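Local coordinates for protein octaprenyl Pyrophosphate Synthase (Helicobacter pylori, PDB 3TC1) that probably catalyses the magnesium-dependent head-to-tail condensation of isopentenyl diphosphate units onto an allylic primer, building the C40 chain of octaprenyl diphosphate, at residues B[55-58]-B[59-63]; B[241-244]-B[245-249]; B[276-279]-B[280-284]. All coordinates share one frame; numbering follows the deposited sequence.

Contact 1. Residues B[55-58]-B[59-63]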
loop_
_atom_site.group_PDB
_atom_site.type_symbol
_atom_site.label_atom_id
_atom_site.label_comp_id
_atom_site.label_asym_id
_atom_site.label_seq_id
_atom_site.Cartn_x
_atom_site.Cartn_y
_atom_site.Cartn_z
ATOM N N LEU B 55 -21.359 -20.377 2.122
ATOM C CA LEU B 55 -21.172 -19.404 1.053
ATOM C C LEU B 55 -21.383 -17.973 1.557
ATOM O O LEU B 55 -20.668 -17.051 1.155
ATOM C CB LEU B 55 -22.134 -19.705 -0.097
ATOM C CG LEU B 55 -22.086 -18.825 -1.351
ATOM C CD1 LEU B 55 -20.659 -18.763 -1.905
ATOM C CD2 LEU B 55 -23.044 -19.399 -2.392
ATOM N N LEU B 56 -22.361 -17.793 2.439
ATOM C CA LEU B 56 -22.658 -16.477 2.998
ATOM C C LEU B 56 -21.445 -15.913 3.742
ATOM O O LEU B 56 -21.136 -14.727 3.633
ATOM C CB LEU B 56 -23.848 -16.570 3.954
ATOM C CG LEU B 56 -24.230 -15.302 4.721
ATOM C CD1 LEU B 56 -24.554 -14.174 3.745
ATOM C CD2 LEU B 56 -25.431 -15.602 5.610
ATOM N N ASP B 57 -20.763 -16.765 4.501
ATOM C CA ASP B 57 -19.584 -16.328 5.235
ATOM C C ASP B 57 -18.497 -15.895 4.247
ATOM O O ASP B 57 -17.825 -14.889 4.463
ATOM C CB ASP B 57 -19.062 -17.445 6.137
ATOM C CG ASP B 57 -17.864 -17.012 6.965
ATOM O OD1 ASP B 57 -18.001 -16.078 7.786
ATOM O OD2 ASP B 57 -16.781 -17.604 6.789
ATOM N N LYS B 58 -18.324 -16.658 3.168
ATOM C CA LYS B 58 -17.333 -16.319 2.148
ATOM C C LYS B 58 -17.679 -14.962 1.545
ATOM O O LYS B 58 -16.797 -14.161 1.251
ATOM C CB LYS B 58 -17.320 -17.353 1.017
ATOM C CG LYS B 58 -16.601 -18.662 1.301
ATOM C CD LYS B 58 -16.521 -19.473 0.004
ATOM C CE LYS B 58 -15.644 -20.716 0.123
ATOM N NZ LYS B 58 -16.347 -21.869 0.741
ATOM N N ALA B 59 -18.972 -14.720 1.349
ATOM C CA ALA B 59 -19.437 -13.463 0.778
ATOM C C ALA B 59 -19.146 -12.306 1.733
ATOM O O ALA B 59 -18.735 -11.226 1.311
ATOM C CB ALA B 59 -20.921 -13.543 0.484
ATOM N N LEU B 60 -19.361 -12.529 3.023
ATOM C CA LEU B 60 -19.085 -11.492 4.003
ATOM C C LEU B 60 -17.577 -11.234 4.022
ATOM O O LEU B 60 -17.137 -10.095 4.198
ATOM C CB LEU B 60 -19.583 -11.925 5.382
ATOM C CG LEU B 60 -21.103 -12.133 5.433
ATOM C CD1 LEU B 60 -21.516 -12.630 6.809
ATOM C CD2 LEU B 60 -21.813 -10.834 5.095
ATOM N N ASN B 61 -16.787 -12.291 3.831
ATOM C CA ASN B 61 -15.334 -12.140 3.802
ATOM C C ASN B 61 -14.937 -11.284 2.612
ATOM O O ASN B 61 -14.039 -10.447 2.711
ATOM C CB ASN B 61 -14.626 -13.497 3.695
ATOM C CG ASN B 61 -14.596 -14.242 5.008
ATOM O OD1 ASN B 61 -14.898 -13.679 6.055
ATOM N ND2 ASN B 61 -14.216 -15.518 4.962
ATOM N N LEU B 62 -15.601 -11.501 1.481
ATOM C CA LEU B 62 -15.312 -10.734 0.278
ATOM C C LEU B 62 -15.622 -9.257 0.493
ATOM O O LEU B 62 -14.868 -8.380 0.052
ATOM C CB LEU B 62 -16.125 -11.262 -0.909
ATOM C CG LEU B 62 -15.826 -10.587 -2.255
ATOM C CD1 LEU B 62 -14.364 -10.788 -2.608
ATOM C CD2 LEU B 62 -16.705 -11.188 -3.353
ATOM N N CYS B 63 -16.746 -8.984 1.153
ATOM C CA CYS B 63 -17.149 -7.608 1.438
ATOM C C CYS B 63 -16.132 -6.969 2.382
ATOM O O CYS B 63 -15.821 -5.786 2.272
ATOM C CB CYS B 63 -18.535 -7.575 2.087
ATOM S SG CYS B 63 -19.907 -8.002 0.983
HETATM O O HOH W 1 -14.671 -16.876 7.806
#
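Asp57 and Asn61, one helical turn apart, face each other through a water rather than directly. The carboxylate oxygen Asp57 OD2 and the amide nitrogen Asn61 ND2 stand 3.8 Å apart, with the two flat groups turned 71° from one another. The water donates a hydrogen bond to Asp57 OD2 at a short 2.5 Å and accepts one from Asn61 ND2 at 3.2 Å, so a donor and an acceptor are joined without the groups having to lie flat together. Asp57 extends with CG opposite its own backbone N (chi1 -178°), whereas Asn61 has CG beside its N (chi1 -77°); these different settings bring both ends to the same side of the helix. The second carboxylate oxygen, Asp57 OD1, and the amide oxygen Asn61 OD1 share the ammonium of Lys12 on helix 3-18, by a salt bridge and a hydrogen bond respectively. The lysine probably helps keep the carboxylate ionised and, with the water on ND2, favours the way round in which the amide sits.

Apolar contact follows the neighbouring i to i+4 pair, Leu56 CG coming to 4.3 Å from Leu60 CD1. Separately, Leu60 CG, beside its own backbone N, sits 3.2 Å from the polar Leu56 O. Small Ala59 suits a buried position where Leu47, Met174 and Leu177 close in, and Leu62 sends its branched end away toward Met43.

The backbone supplies the regular framework: the amides of Ala59, Leu60, Asn61 and Leu62 each bond the carbonyl four residues earlier, Asn61 N to Asp57 O at 2.9 Å being one of them. Such a turn, polar toward Lys12 and apolar toward helices 38-44 and 152-177, is typical of an amphipathic alpha-helix in the all-helical fold of polyprenyl synthases.

Contact 2. Residues B[241-244]-B[245-249]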
loop_
_atom_site.group_PDB
_atom_site.type_symbol
_atom_site.label_atom_id
_atom_site.label_comp_id
_atom_site.label_asym_id
_atom_site.label_seq_id
_atom_site.Cartn_x
_atom_site.Cartn_y
_atom_site.Cartn_z
ATOM N N GLN B 241 -12.917 32.626 -18.992
ATOM C CA GLN B 241 -12.024 31.471 -19.000
ATOM C C GLN B 241 -10.739 31.874 -18.286
ATOM O O GLN B 241 -10.181 31.100 -17.502
ATOM C CB GLN B 241 -11.719 31.016 -20.434
ATOM C CG GLN B 241 -12.901 30.363 -21.142
ATOM C CD GLN B 241 -12.520 29.761 -22.482
ATOM O OE1 GLN B 241 -11.897 30.417 -23.308
ATOM N NE2 GLN B 241 -12.903 28.506 -22.703
ATOM N N GLY B 242 -10.282 33.095 -18.552
ATOM C CA GLY B 242 -9.076 33.586 -17.902
ATOM C C GLY B 242 -9.267 33.634 -16.395
ATOM O O GLY B 242 -8.389 33.232 -15.625
ATOM N N LEU B 243 -10.426 34.123 -15.965
ATOM C CA LEU B 243 -10.719 34.211 -14.540
ATOM C C LEU B 243 -10.783 32.830 -13.889
ATOM O O LEU B 243 -10.200 32.609 -12.827
ATOM C CB LEU B 243 -12.045 34.945 -14.302
ATOM C CG LEU B 243 -12.104 36.449 -14.595
ATOM C CD1 LEU B 243 -13.500 36.985 -14.250
ATOM C CD2 LEU B 243 -11.044 37.172 -13.776
ATOM N N LEU B 244 -11.499 31.904 -14.520
ATOM C CA LEU B 244 -11.615 30.560 -13.967
ATOM C C LEU B 244 -10.231 29.952 -13.778
ATOM O O LEU B 244 -9.930 29.402 -12.720
ATOM C CB LEU B 244 -12.459 29.666 -14.879
ATOM C CG LEU B 244 -12.673 28.242 -14.357
ATOM C CD1 LEU B 244 -13.410 28.284 -13.024
ATOM C CD2 LEU B 244 -13.468 27.439 -15.386
ATOM N N ILE B 245 -9.386 30.061 -14.800
ATOM C CA ILE B 245 -8.037 29.521 -14.707
ATOM C C ILE B 245 -7.258 30.188 -13.568
ATOM O O ILE B 245 -6.538 29.523 -12.822
ATOM C CB ILE B 245 -7.267 29.695 -16.038
ATOM C CG1 ILE B 245 -7.898 28.807 -17.116
ATOM C CG2 ILE B 245 -5.793 29.323 -15.843
ATOM C CD1 ILE B 245 -7.248 28.922 -18.480
ATOM N N SER B 246 -7.419 31.498 -13.424
ATOM C CA SER B 246 -6.732 32.234 -12.368
ATOM C C SER B 246 -7.223 31.797 -10.986
ATOM O O SER B 246 -6.521 31.967 -9.992
ATOM C CB SER B 246 -6.967 33.734 -12.523
ATOM O OG SER B 246 -8.265 34.082 -12.064
ATOM N N TYR B 247 -8.432 31.247 -10.914
ATOM C CA TYR B 247 -8.953 30.808 -9.626
ATOM C C TYR B 247 -8.531 29.383 -9.280
ATOM O O TYR B 247 -8.834 28.887 -8.195
ATOM C CB TYR B 247 -10.483 30.920 -9.588
ATOM C CG TYR B 247 -10.994 32.340 -9.716
ATOM C CD1 TYR B 247 -10.195 33.427 -9.341
ATOM C CD2 TYR B 247 -12.281 32.601 -10.197
ATOM C CE1 TYR B 247 -10.665 34.740 -9.442
ATOM C CE2 TYR B 247 -12.758 33.906 -10.298
ATOM C CZ TYR B 247 -11.946 34.970 -9.922
ATOM O OH TYR B 247 -12.410 36.266 -10.036
ATOM N N PHE B 248 -7.830 28.730 -10.201
ATOM C CA PHE B 248 -7.358 27.363 -9.979
ATOM C C PHE B 248 -6.567 27.306 -8.666
ATOM O O PHE B 248 -5.674 28.124 -8.433
ATOM C CB PHE B 248 -6.469 26.928 -11.151
ATOM C CG PHE B 248 -5.976 25.509 -11.053
ATOM C CD1 PHE B 248 -6.859 24.439 -11.166
ATOM C CD2 PHE B 248 -4.622 25.243 -10.857
ATOM C CE1 PHE B 248 -6.404 23.121 -11.086
ATOM C CE2 PHE B 248 -4.152 23.922 -10.774
ATOM C CZ PHE B 248 -5.043 22.863 -10.890
ATOM N N LYS B 249 -6.914 26.342 -7.815
ATOM C CA LYS B 249 -6.266 26.146 -6.517
ATOM C C LYS B 249 -6.323 27.328 -5.555
ATOM O O LYS B 249 -5.607 27.347 -4.550
ATOM C CB LYS B 249 -4.807 25.717 -6.695
ATOM C CG LYS B 249 -4.655 24.235 -6.988
ATOM C CD LYS B 249 -3.198 23.822 -7.101
ATOM C CE LYS B 249 -3.091 22.323 -7.370
ATOM N NZ LYS B 249 -1.684 21.865 -7.466
#
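This local contact, in which Leu243 and Tyr247 pack together, lies at the C-terminal end of helix 238-246, on the surface of the all-helical polyprenyl synthase fold. The regular alpha-helical pattern runs out here. Ile245 N still bonds Gln241 O almost straight (169° at the hydrogen), and Ser246 N bonds Gly242 O. Tyr247 N, in contrast, divides itself between two carbonyls: it makes a weak bond to Leu243 O at 2.9 Å and a second, stronger though still bent (134°), to Leu244 O at 3.0 Å, the latter reached from well above the carbonyl plane. Phe248 N then bonds Ile245 O, the shorter i to i+3 step of a tightening turn, before Phe248 takes an extended backbone and the chain leaves the helix.

Leu243 and Tyr247 run alongside each other in the same direction. Leu243 CB lies 4.2 Å from Tyr247 CE2, and the methyl CD2 reaches toward the phenolic OH. Trp258 of helix 253-265 meets both residues, edge-to-face with the tyrosine ring, so leucine and tyrosine offer a broad apolar surface to the next helix. Leu244 is buried on Trp258, Phe220 and Leu236, whereas Gly242 and Ser246 suit the exposed side, being small and, in the serine, polar.

Leu243 O is the crowded acceptor of this turn. The Tyr247 ring lays one face over it, the oxygen 3.2 Å above the ring plane and offset toward the rim. Ser246, whose OG sits between its backbone N and carbonyl carbon (chi1 77°), swings back to donate from OG to Leu243 O across only 2.5 Å.

Contact 3. Residues B[276-279]-B[280-284]; sequences AQVY and SKKAL
Val278 and Lys282 meet one turn apart on helix 268-286, the methyl CG1 of Val278 lying 4.2 Å from CD in the middle of the lysine chain. Lys282 starts with CG beside its backbone N (chi1 -71°), which sets CG 3.3 Å from Val278 O; the bend at chi3 (70°) then turns its ammonium toward the ring of Tyr279, three residues earlier. There Lys282 NZ approaches Tyr279 CE1 at 4.4 Å, obliquely to the ring and at the far limit of contact. Lys281 leans over the helix in a comparable way, its CG only 3.0 Å from Gln277 O, but its end leads off the other way.

Beneath these side chains runs an unbroken set of i to i+4 bonds. Lys281 N reaches Gln277 O at 2.8 Å, while Ser280 N meets Ala276 O in the carbonyl plane.

Further out, Tyr279 gives broad ring contact to Met194 and Ile198 of helix 182-205 and also meets polar Asn191. On buried Ser280, the hydroxyl OG is satisfied by Ala299 O of helix 293-301, and small Ala276 and Ser280 accommodate Ile303. This is a regular amphipathic turn of the all-helical fold, with exposed lysines outward.

Chemically, the lysines contribute mainly through their aliphatic stems: methylenes cover the backbone and Val278, while both residues stay exposed, Lys282 also touching Asn191.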
loop_
_atom_site.group_PDB
_atom_site.type_symbol
_atom_site.label_atom_id
_atom_site.label_comp_id
_atom_site.label_asym_id
_atom_site.label_seq_id
_atom_site.Cartn_x
_atom_site.Cartn_y
_atom_site.Cartn_z
ATOM N N ALA B 276 -24.776 12.157 -15.567
ATOM C CA ALA B 276 -24.843 11.072 -14.592
ATOM C C ALA B 276 -26.058 10.181 -14.828
ATOM O O ALA B 276 -25.975 8.962 -14.672
ATOM C CB ALA B 276 -24.891 11.638 -13.172
ATOM N N GLN B 277 -27.188 10.789 -15.191
ATOM C CA GLN B 277 -28.413 10.034 -15.445
ATOM C C GLN B 277 -28.231 9.027 -16.579
ATOM O O GLN B 277 -28.867 7.972 -16.586
ATOM C CB GLN B 277 -29.575 10.984 -15.764
ATOM C CG GLN B 277 -29.942 11.907 -14.602
ATOM C CD GLN B 277 -31.110 12.832 -14.913
ATOM O OE1 GLN B 277 -31.146 13.476 -15.961
ATOM N NE2 GLN B 277 -32.064 12.911 -13.992
ATOM N N VAL B 278 -27.371 9.349 -17.540
ATOM C CA VAL B 278 -27.116 8.430 -18.644
ATOM C C VAL B 278 -26.554 7.142 -18.051
ATOM O O VAL B 278 -27.008 6.045 -18.368
ATOM C CB VAL B 278 -26.085 9.004 -19.646
ATOM C CG1 VAL B 278 -25.707 7.941 -20.669
ATOM C CG2 VAL B 278 -26.663 10.225 -20.349
ATOM N N TYR B 279 -25.568 7.284 -17.174
ATOM C CA TYR B 279 -24.961 6.125 -16.533
ATOM C C TYR B 279 -25.944 5.403 -15.625
ATOM O O TYR B 279 -25.955 4.177 -15.564
ATOM C CB TYR B 279 -23.736 6.557 -15.732
ATOM C CG TYR B 279 -22.586 6.970 -16.609
ATOM C CD1 TYR B 279 -21.926 6.035 -17.406
ATOM C CD2 TYR B 279 -22.157 8.295 -16.651
ATOM C CE1 TYR B 279 -20.866 6.408 -18.225
ATOM C CE2 TYR B 279 -21.097 8.682 -17.471
ATOM C CZ TYR B 279 -20.458 7.730 -18.254
ATOM O OH TYR B 279 -19.418 8.098 -19.073
ATOM N N SER B 280 -26.767 6.162 -14.915
ATOM C CA SER B 280 -27.750 5.570 -14.020
ATOM C C SER B 280 -28.710 4.699 -14.825
ATOM O O SER B 280 -29.074 3.600 -14.398
ATOM C CB SER B 280 -28.527 6.666 -13.286
ATOM O OG SER B 280 -29.505 6.103 -12.428
ATOM N N LYS B 281 -29.118 5.202 -15.987
ATOM C CA LYS B 281 -30.027 4.473 -16.865
ATOM C C LYS B 281 -29.356 3.195 -17.357
ATOM O O LYS B 281 -29.980 2.134 -17.387
ATOM C CB LYS B 281 -30.436 5.339 -18.062
ATOM C CG LYS B 281 -31.283 6.551 -17.699
ATOM C CD LYS B 281 -31.735 7.302 -18.943
ATOM C CE LYS B 281 -32.501 8.571 -18.587
ATOM N NZ LYS B 281 -33.753 8.291 -17.837
ATOM N N LYS B 282 -28.086 3.300 -17.735
ATOM C CA LYS B 282 -27.338 2.139 -18.209
ATOM C C LYS B 282 -27.259 1.080 -17.109
ATOM O O LYS B 282 -27.406 -0.111 -17.379
ATOM C CB LYS B 282 -25.931 2.555 -18.665
ATOM C CG LYS B 282 -25.925 3.357 -19.966
ATOM C CD LYS B 282 -24.539 3.896 -20.336
ATOM C CE LYS B 282 -23.574 2.787 -20.760
ATOM N NZ LYS B 282 -22.214 3.323 -21.083
ATOM N N ALA B 283 -27.052 1.513 -15.867
ATOM C CA ALA B 283 -26.974 0.572 -14.752
ATOM C C ALA B 283 -28.280 -0.215 -14.626
ATOM O O ALA B 283 -28.281 -1.448 -14.579
ATOM C CB ALA B 283 -26.689 1.320 -13.452
ATOM N N LEU B 284 -29.393 0.506 -14.568
ATOM C CA LEU B 284 -30.704 -0.117 -14.450
ATOM C C LEU B 284 -30.948 -1.039 -15.641
ATOM O O LEU B 284 -31.526 -2.117 -15.499
ATOM C CB LEU B 284 -31.785 0.963 -14.381
ATOM C CG LEU B 284 -31.741 1.840 -13.126
ATOM C CD1 LEU B 284 -32.660 3.039 -13.284
ATOM C CD2 LEU B 284 -32.148 1.008 -11.918
#

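Overall arrangement
From the N terminus, contact 1 comes first, near the start of helix 53-80, followed by contact 2 where helix 238-246 ends and contact 3 within helix 268-286. They stand in series: none nests in or crosses another, and none closes a loop, since each joins adjoining residues of one continuous stretch. Contacts 1 and 2 lie on opposite sides of the chain's centre, their own centres about 48 Å apart; contact 3 is about 28 Å from contact 1 and 32 Å from contact 2, centre to centre. Through their surroundings they link helix 53-80 to helices 3-18, 38-44 and 152-177, helix 238-246 to 253-265, and helix 268-286 to 182-205 and 293-301.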